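Local coordinates for tryparedoxin (Crithidia fasciculata, PDB 1O8X), which probably acts as a thioredoxin-like dithiol-disulfide oxidoreductase, passing reducing equivalents to partner proteins in the trypanosomatid defence against oxidative stress, at residues 11-16 / 20-25; 53-58 / 83-88. The protein carries 1 engineered substitution. All coordinates share one frame; numbering follows the deposited sequence.

Contact 1: 11-16 / 20-25; sequences IEKLRR and EVEVKS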
loop_
_atom_site.group_PDB
_atom_site.type_symbol
_atom_site.label_atom_id
_atom_site.label_comp_id
_atom_site.label_asym_id
_atom_site.label_seq_id
_atom_site.Cartn_x
_atom_site.Cartn_y
_atom_site.Cartn_z
ATOM N N ILE A 11 2.842 -7.965 -13.208
ATOM C CA ILE A 11 3.925 -7.686 -12.276
ATOM C C ILE A 11 4.104 -8.901 -11.374
ATOM O O ILE A 11 3.230 -9.223 -10.568
ATOM C CB ILE A 11 3.661 -6.389 -11.466
ATOM C CG1 ILE A 11 3.657 -5.164 -12.391
ATOM C CG2 ILE A 11 4.706 -6.224 -10.362
ATOM C CD1 ILE A 11 3.075 -3.900 -11.761
ATOM N N GLU A 12 5.236 -9.578 -11.523
ATOM C CA GLU A 12 5.490 -10.821 -10.804
ATOM C C GLU A 12 6.253 -10.608 -9.503
ATOM O O GLU A 12 6.225 -11.459 -8.621
ATOM C CB GLU A 12 6.272 -11.785 -11.695
ATOM C CG GLU A 12 5.427 -12.520 -12.724
ATOM C CD GLU A 12 6.062 -13.830 -13.156
ATOM O OE1 GLU A 12 7.286 -13.847 -13.411
ATOM O OE2 GLU A 12 5.340 -14.851 -13.242
ATOM N N LYS A 13 6.946 -9.479 -9.400
ATOM C CA LYS A 13 7.794 -9.204 -8.244
ATOM C C LYS A 13 7.567 -7.806 -7.703
ATOM O O LYS A 13 7.313 -6.875 -8.462
ATOM C CB LYS A 13 9.274 -9.375 -8.592
ATOM C CG LYS A 13 9.664 -10.790 -8.997
ATOM C CD LYS A 13 11.072 -11.128 -8.547
ATOM C CE LYS A 13 11.425 -12.557 -8.912
ATOM N NZ LYS A 13 11.462 -12.776 -10.395
ATOM N N LEU A 14 7.677 -7.679 -6.387
ATOM C CA LEU A 14 7.594 -6.385 -5.716
ATOM C C LEU A 14 8.863 -6.171 -4.923
ATOM O O LEU A 14 9.509 -7.140 -4.507
ATOM C CB LEU A 14 6.393 -6.333 -4.768
ATOM C CG LEU A 14 5.010 -6.517 -5.382
ATOM C CD1 LEU A 14 3.998 -6.682 -4.252
ATOM C CD2 LEU A 14 4.665 -5.324 -6.258
ATOM N N ARG A 15 9.228 -4.911 -4.713
ATOM C CA ARG A 15 10.415 -4.579 -3.929
ATOM C C ARG A 15 10.176 -4.834 -2.445
ATOM O O ARG A 15 9.089 -4.549 -1.941
ATOM C CB ARG A 15 10.797 -3.109 -4.121
ATOM C CG ARG A 15 11.013 -2.645 -5.567
ATOM C CD ARG A 15 11.969 -3.507 -6.385
ATOM N NE ARG A 15 13.290 -3.612 -5.760
ATOM C CZ ARG A 15 14.357 -4.156 -6.343
ATOM N NH1 ARG A 15 14.272 -4.653 -7.574
ATOM N NH2 ARG A 15 15.514 -4.207 -5.698
ATOM N N ARG A 16 11.192 -5.357 -1.757
ATOM C CA ARG A 16 11.207 -5.448 -0.297
ATOM C C ARG A 16 12.635 -5.189 0.157
ATOM O O ARG A 16 13.561 -5.904 -0.248
ATOM C CB ARG A 16 10.724 -6.820 0.203
ATOM C CG ARG A 16 10.648 -6.958 1.735
ATOM C CD ARG A 16 10.364 -8.371 2.247
ATOM N NE ARG A 16 11.376 -9.331 1.799
ATOM C CZ ARG A 16 11.365 -10.631 2.078
ATOM N NH1 ARG A 16 10.396 -11.159 2.814
ATOM N NH2 ARG A 16 12.326 -11.410 1.604
ATOM N N GLU A 20 13.663 -8.257 -3.740
ATOM C CA GLU A 20 12.318 -8.460 -4.262
ATOM C C GLU A 20 11.646 -9.670 -3.623
ATOM O O GLU A 20 12.315 -10.587 -3.135
ATOM C CB GLU A 20 12.374 -8.654 -5.782
ATOM C CG GLU A 20 12.738 -7.411 -6.581
ATOM C CD GLU A 20 12.740 -7.637 -8.090
ATOM O OE1 GLU A 20 13.255 -8.679 -8.547
ATOM O OE2 GLU A 20 12.223 -6.764 -8.828
ATOM N N VAL A 21 10.312 -9.660 -3.631
ATOM C CA VAL A 21 9.502 -10.842 -3.324
ATOM C C VAL A 21 8.540 -11.097 -4.483
ATOM O O VAL A 21 8.238 -10.187 -5.262
ATOM C CB VAL A 21 8.677 -10.711 -2.011
ATOM C CG1 VAL A 21 9.560 -10.466 -0.824
ATOM C CG2 VAL A 21 7.634 -9.598 -2.110
ATOM N N GLU A 22 8.065 -12.335 -4.597
ATOM C CA GLU A 22 7.061 -12.681 -5.601
ATOM C C GLU A 22 5.667 -12.223 -5.167
ATOM O O GLU A 22 5.301 -12.333 -3.996
ATOM C CB GLU A 22 7.073 -14.195 -5.883
ATOM C CG GLU A 22 8.364 -14.671 -6.544
ATOM C CD GLU A 22 8.330 -16.122 -7.006
ATOM O OE1 GLU A 22 7.989 -17.011 -6.195
ATOM O OE2 GLU A 22 8.679 -16.386 -8.184
ATOM N N VAL A 23 4.897 -11.709 -6.118
ATOM C CA VAL A 23 3.511 -11.323 -5.840
ATOM C C VAL A 23 2.712 -12.522 -5.301
ATOM O O VAL A 23 1.794 -12.357 -4.484
ATOM C CB VAL A 23 2.866 -10.663 -7.077
ATOM C CG1 VAL A 23 1.369 -10.459 -6.902
ATOM C CG2 VAL A 23 3.550 -9.332 -7.363
ATOM N N LYS A 24 3.095 -13.730 -5.723
ATOM C CA LYS A 24 2.489 -14.971 -5.228
ATOM C C LYS A 24 2.562 -15.146 -3.708
ATOM O O LYS A 24 1.725 -15.831 -3.125
ATOM C CB LYS A 24 3.141 -16.195 -5.897
ATOM C CG LYS A 24 2.714 -16.443 -7.330
ATOM C CD LYS A 24 3.253 -17.774 -7.846
ATOM C CE LYS A 24 2.998 -17.932 -9.347
ATOM N NZ LYS A 24 1.619 -18.442 -9.636
ATOM N N SER A 25 3.561 -14.538 -3.069
ATOM C CA SER A 25 3.741 -14.657 -1.624
ATOM C C SER A 25 2.630 -13.948 -0.836
ATOM O O SER A 25 2.547 -14.092 0.383
ATOM C CB SER A 25 5.118 -14.112 -1.199
ATOM O OG SER A 25 5.176 -12.704 -1.330
HETATM O O HOH W 1 4.504 -13.943 -8.465
#
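Arg15 folds back on itself, with chi1, chi2 and chi3 all between -51° and -57°, and this coil sets one face of its guanidinium against Glu20 CG, which lies offset toward the rim. Arg16 takes the other course, CG anti to the backbone N, and its guanidinium comes to rest over Val21. The two pairs belong to an antiparallel beta hairpin, strand 13-16 with strand 19-22, at one margin of the thioredoxin-fold sheet. Leu14 and Val21 form its hydrogen-bonded pair: Leu14 N to Val21 O and Val21 N to Leu14 O are both 2.8 Å. Val23 N extends the pairing to Glu12 O, again at 2.8 Å, but from above the carbonyl plane; water 1 also donates to Glu12 O. On the face carrying Leu14 and Val21, Leu87 of strand 87-88 touches both. Leu14 CG also meets Val23 CG2 at 3.7 Å. A salt bridge joins Arg15 NH1 to Glu20 OE2 at 3.2 Å, the group planes 49° apart, while the Lys13 side chain crosses that of Glu20 at about a right angle, its CD 3.3 Å from Glu20 OE1. Val21 CG1 sits over the centre of the Arg16 guanidinium, 3.4 Å from CZ.

Contact 2: 53-58 / 83-88; sequences FYDKFH and KMPWLA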
loop_
_atom_site.group_PDB
_atom_site.type_symbol
_atom_site.label_atom_id
_atom_site.label_comp_id
_atom_site.label_asym_id
_atom_site.label_seq_id
_atom_site.Cartn_x
_atom_site.Cartn_y
_atom_site.Cartn_z
ATOM N N PHE A 53 1.111 0.658 13.174
ATOM C CA PHE A 53 0.044 -0.312 12.963
ATOM C C PHE A 53 0.535 -1.571 12.241
ATOM O O PHE A 53 0.218 -2.706 12.638
ATOM C CB PHE A 53 -1.098 0.354 12.205
ATOM C CG PHE A 53 -2.357 -0.468 12.188
ATOM C CD1 PHE A 53 -3.294 -0.348 13.214
ATOM C CD2 PHE A 53 -2.599 -1.379 11.163
ATOM C CE1 PHE A 53 -4.466 -1.122 13.203
ATOM C CE2 PHE A 53 -3.757 -2.157 11.155
ATOM C CZ PHE A 53 -4.685 -2.019 12.174
ATOM N N TYR A 54 1.342 -1.373 11.202
ATOM C CA TYR A 54 1.911 -2.482 10.457
ATOM C C TYR A 54 2.767 -3.355 11.363
ATOM O O TYR A 54 2.639 -4.583 11.352
ATOM C CB TYR A 54 2.748 -1.928 9.308
ATOM C CG TYR A 54 3.412 -2.938 8.418
ATOM C CD1 TYR A 54 2.718 -3.494 7.349
ATOM C CD2 TYR A 54 4.733 -3.330 8.631
ATOM C CE1 TYR A 54 3.318 -4.412 6.511
ATOM C CE2 TYR A 54 5.333 -4.244 7.802
ATOM C CZ TYR A 54 4.624 -4.790 6.749
ATOM O OH TYR A 54 5.204 -5.689 5.909
ATOM N N ASP A 55 3.637 -2.731 12.152
ATOM C CA ASP A 55 4.534 -3.514 12.992
ATOM C C ASP A 55 3.744 -4.340 14.007
ATOM O O ASP A 55 4.081 -5.504 14.261
ATOM C CB ASP A 55 5.565 -2.606 13.660
ATOM C CG ASP A 55 6.697 -2.192 12.720
ATOM O OD1 ASP A 55 6.871 -2.764 11.613
ATOM O OD2 ASP A 55 7.489 -1.284 13.044
ATOM N N LYS A 56 2.689 -3.750 14.574
ATOM C CA LYS A 56 1.863 -4.438 15.568
ATOM C C LYS A 56 1.069 -5.594 14.971
ATOM O O LYS A 56 0.913 -6.643 15.605
ATOM C CB LYS A 56 0.863 -3.467 16.191
ATOM C CG LYS A 56 1.433 -2.498 17.210
ATOM C CD LYS A 56 0.349 -1.531 17.703
ATOM C CE LYS A 56 0.880 -0.510 18.704
ATOM N NZ LYS A 56 -0.088 0.611 18.926
ATOM N N PHE A 57 0.537 -5.400 13.766
ATOM C CA PHE A 57 -0.579 -6.222 13.280
ATOM C C PHE A 57 -0.425 -6.902 11.929
ATOM O O PHE A 57 -1.291 -7.701 11.572
ATOM C CB PHE A 57 -1.891 -5.409 13.276
ATOM C CG PHE A 57 -2.281 -4.871 14.628
ATOM C CD1 PHE A 57 -2.502 -3.516 14.808
ATOM C CD2 PHE A 57 -2.431 -5.719 15.726
ATOM C CE1 PHE A 57 -2.863 -3.001 16.042
ATOM C CE2 PHE A 57 -2.791 -5.216 16.973
ATOM C CZ PHE A 57 -3.020 -3.840 17.128
ATOM N N HIS A 58 0.627 -6.623 11.159
ATOM C CA HIS A 58 0.664 -7.206 9.818
ATOM C C HIS A 58 0.656 -8.733 9.845
ATOM O O HIS A 58 0.042 -9.363 8.998
ATOM C CB HIS A 58 1.787 -6.619 8.938
ATOM C CG HIS A 58 3.133 -7.252 9.121
ATOM N ND1 HIS A 58 4.018 -6.849 10.094
ATOM C CD2 HIS A 58 3.777 -8.193 8.392
ATOM C CE1 HIS A 58 5.131 -7.559 9.996
ATOM N NE2 HIS A 58 5.016 -8.373 8.962
ATOM N N LYS A 83 12.763 4.071 3.897
ATOM C CA LYS A 83 12.282 4.377 5.231
ATOM C C LYS A 83 10.965 3.642 5.582
ATOM O O LYS A 83 10.376 3.887 6.633
ATOM C CB LYS A 83 12.142 5.900 5.384
ATOM C CG LYS A 83 13.457 6.668 5.177
ATOM C CD LYS A 83 13.174 8.099 4.754
ATOM C CE LYS A 83 14.430 8.816 4.292
ATOM N NZ LYS A 83 14.075 10.130 3.690
ATOM N N MET A 84 10.544 2.714 4.717
ATOM C CA MET A 84 9.338 1.909 4.921
ATOM C C MET A 84 9.685 0.433 5.127
ATOM O O MET A 84 10.649 -0.054 4.519
ATOM C CB MET A 84 8.432 2.013 3.698
ATOM C CG MET A 84 7.885 3.401 3.440
ATOM S SD MET A 84 7.090 3.454 1.816
ATOM C CE MET A 84 6.708 5.181 1.695
ATOM N N PRO A 85 8.914 -0.278 5.964
ATOM C CA PRO A 85 9.207 -1.695 6.253
ATOM C C PRO A 85 8.534 -2.728 5.336
ATOM O O PRO A 85 8.788 -3.926 5.470
ATOM C CB PRO A 85 8.683 -1.855 7.682
ATOM C CG PRO A 85 7.468 -0.950 7.704
ATOM C CD PRO A 85 7.855 0.246 6.856
ATOM N N TRP A 86 7.664 -2.270 4.435
ATOM C CA TRP A 86 6.782 -3.144 3.654
ATOM C C TRP A 86 7.255 -3.257 2.197
ATOM O O TRP A 86 8.465 -3.203 1.929
ATOM C CB TRP A 86 5.324 -2.653 3.781
ATOM C CG TRP A 86 5.174 -1.154 3.620
ATOM C CD1 TRP A 86 5.451 -0.416 2.494
ATOM C CD2 TRP A 86 4.767 -0.222 4.617
ATOM N NE1 TRP A 86 5.214 0.914 2.736
ATOM C CE2 TRP A 86 4.800 1.066 4.035
ATOM C CE3 TRP A 86 4.344 -0.341 5.947
ATOM C CZ2 TRP A 86 4.460 2.216 4.752
ATOM C CZ3 TRP A 86 4.008 0.788 6.647
ATOM C CH2 TRP A 86 4.070 2.058 6.057
ATOM N N LEU A 87 6.320 -3.454 1.265
ATOM C CA LEU A 87 6.684 -3.704 -0.134
ATOM C C LEU A 87 6.444 -2.480 -1.000
ATOM O O LEU A 87 5.794 -1.534 -0.560
ATOM C CB LEU A 87 5.885 -4.883 -0.690
ATOM C CG LEU A 87 5.808 -6.138 0.168
ATOM C CD1 LEU A 87 5.011 -7.222 -0.545
ATOM C CD2 LEU A 87 7.190 -6.630 0.512
ATOM N N ALA A 88 6.938 -2.515 -2.236
ATOM C CA ALA A 88 6.681 -1.446 -3.193
ATOM C C ALA A 88 6.561 -1.963 -4.606
ATOM O O ALA A 88 7.264 -2.899 -4.997
ATOM C CB ALA A 88 7.787 -0.394 -3.138
HETATM O O HOH W 2 7.919 -6.683 5.633
#
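Aromatic packing dominates where Tyr54, near the end of helix 41-57, meets Trp86 just ahead of strand 87-88. The two rings make a T-shaped (edge-to-face) pair, with the six-membered ring of Trp86 directing its edge at the face of Tyr54; the centroids are 5.3 Å apart and the planes 79° from one another. CE3 of Trp86 lies 3.7 Å from Tyr54 CG, toward the rim of the phenol ring. Tyr54 gets there with CG anti to its own N (chi1 -180°), which carries the ring off the helix toward the 83-88 segment. Apolar contacts complete the packing: Pro85 CG reaches Tyr54 CD2 at 3.7 Å, Trp86 CB touches the hydroxyl end of the ring, and His58 CB covers the opposite face. Among the polar links, His58 ND1 hydrogen-bonds to Tyr54 O at 2.9 Å. Water 2 donates to both Tyr54 OH and Pro85 O, and Glu64 of strand 63-69 is hydrogen-bonded to the same OH. Helix 41-57 here packs against the loop that leads into strand 87-88 of the thioredoxin fold. Because water 2 donates to the buried phenol, the hydroxyl's own proton is probably directed to the Glu64 carboxylate.

Overall arrangement
From the N terminus, the chain first makes the short hairpin of contact 1, in which three residues separate segments 11-16 and 20-25, the last of them already in strand 19-22. It then runs through strand 30-36, helix 41-57, strand 63-69 and helix 74-81, and contact 2 closes the much longer loop between 53-58 and 83-88. The two loops follow in series, neither nesting nor crossing, and their centres are about 15 Å apart. They meet in the sheet, where strand 13-16 lies between 19-22 and 87-88: Arg15 N is 2.8 Å from Ala88 O, a probable hydrogen bond, and Leu87 packs against Arg16. The hairpin is thus joined to strand 87-88, and the loop before that strand packs on the C-terminal part of helix 41-57.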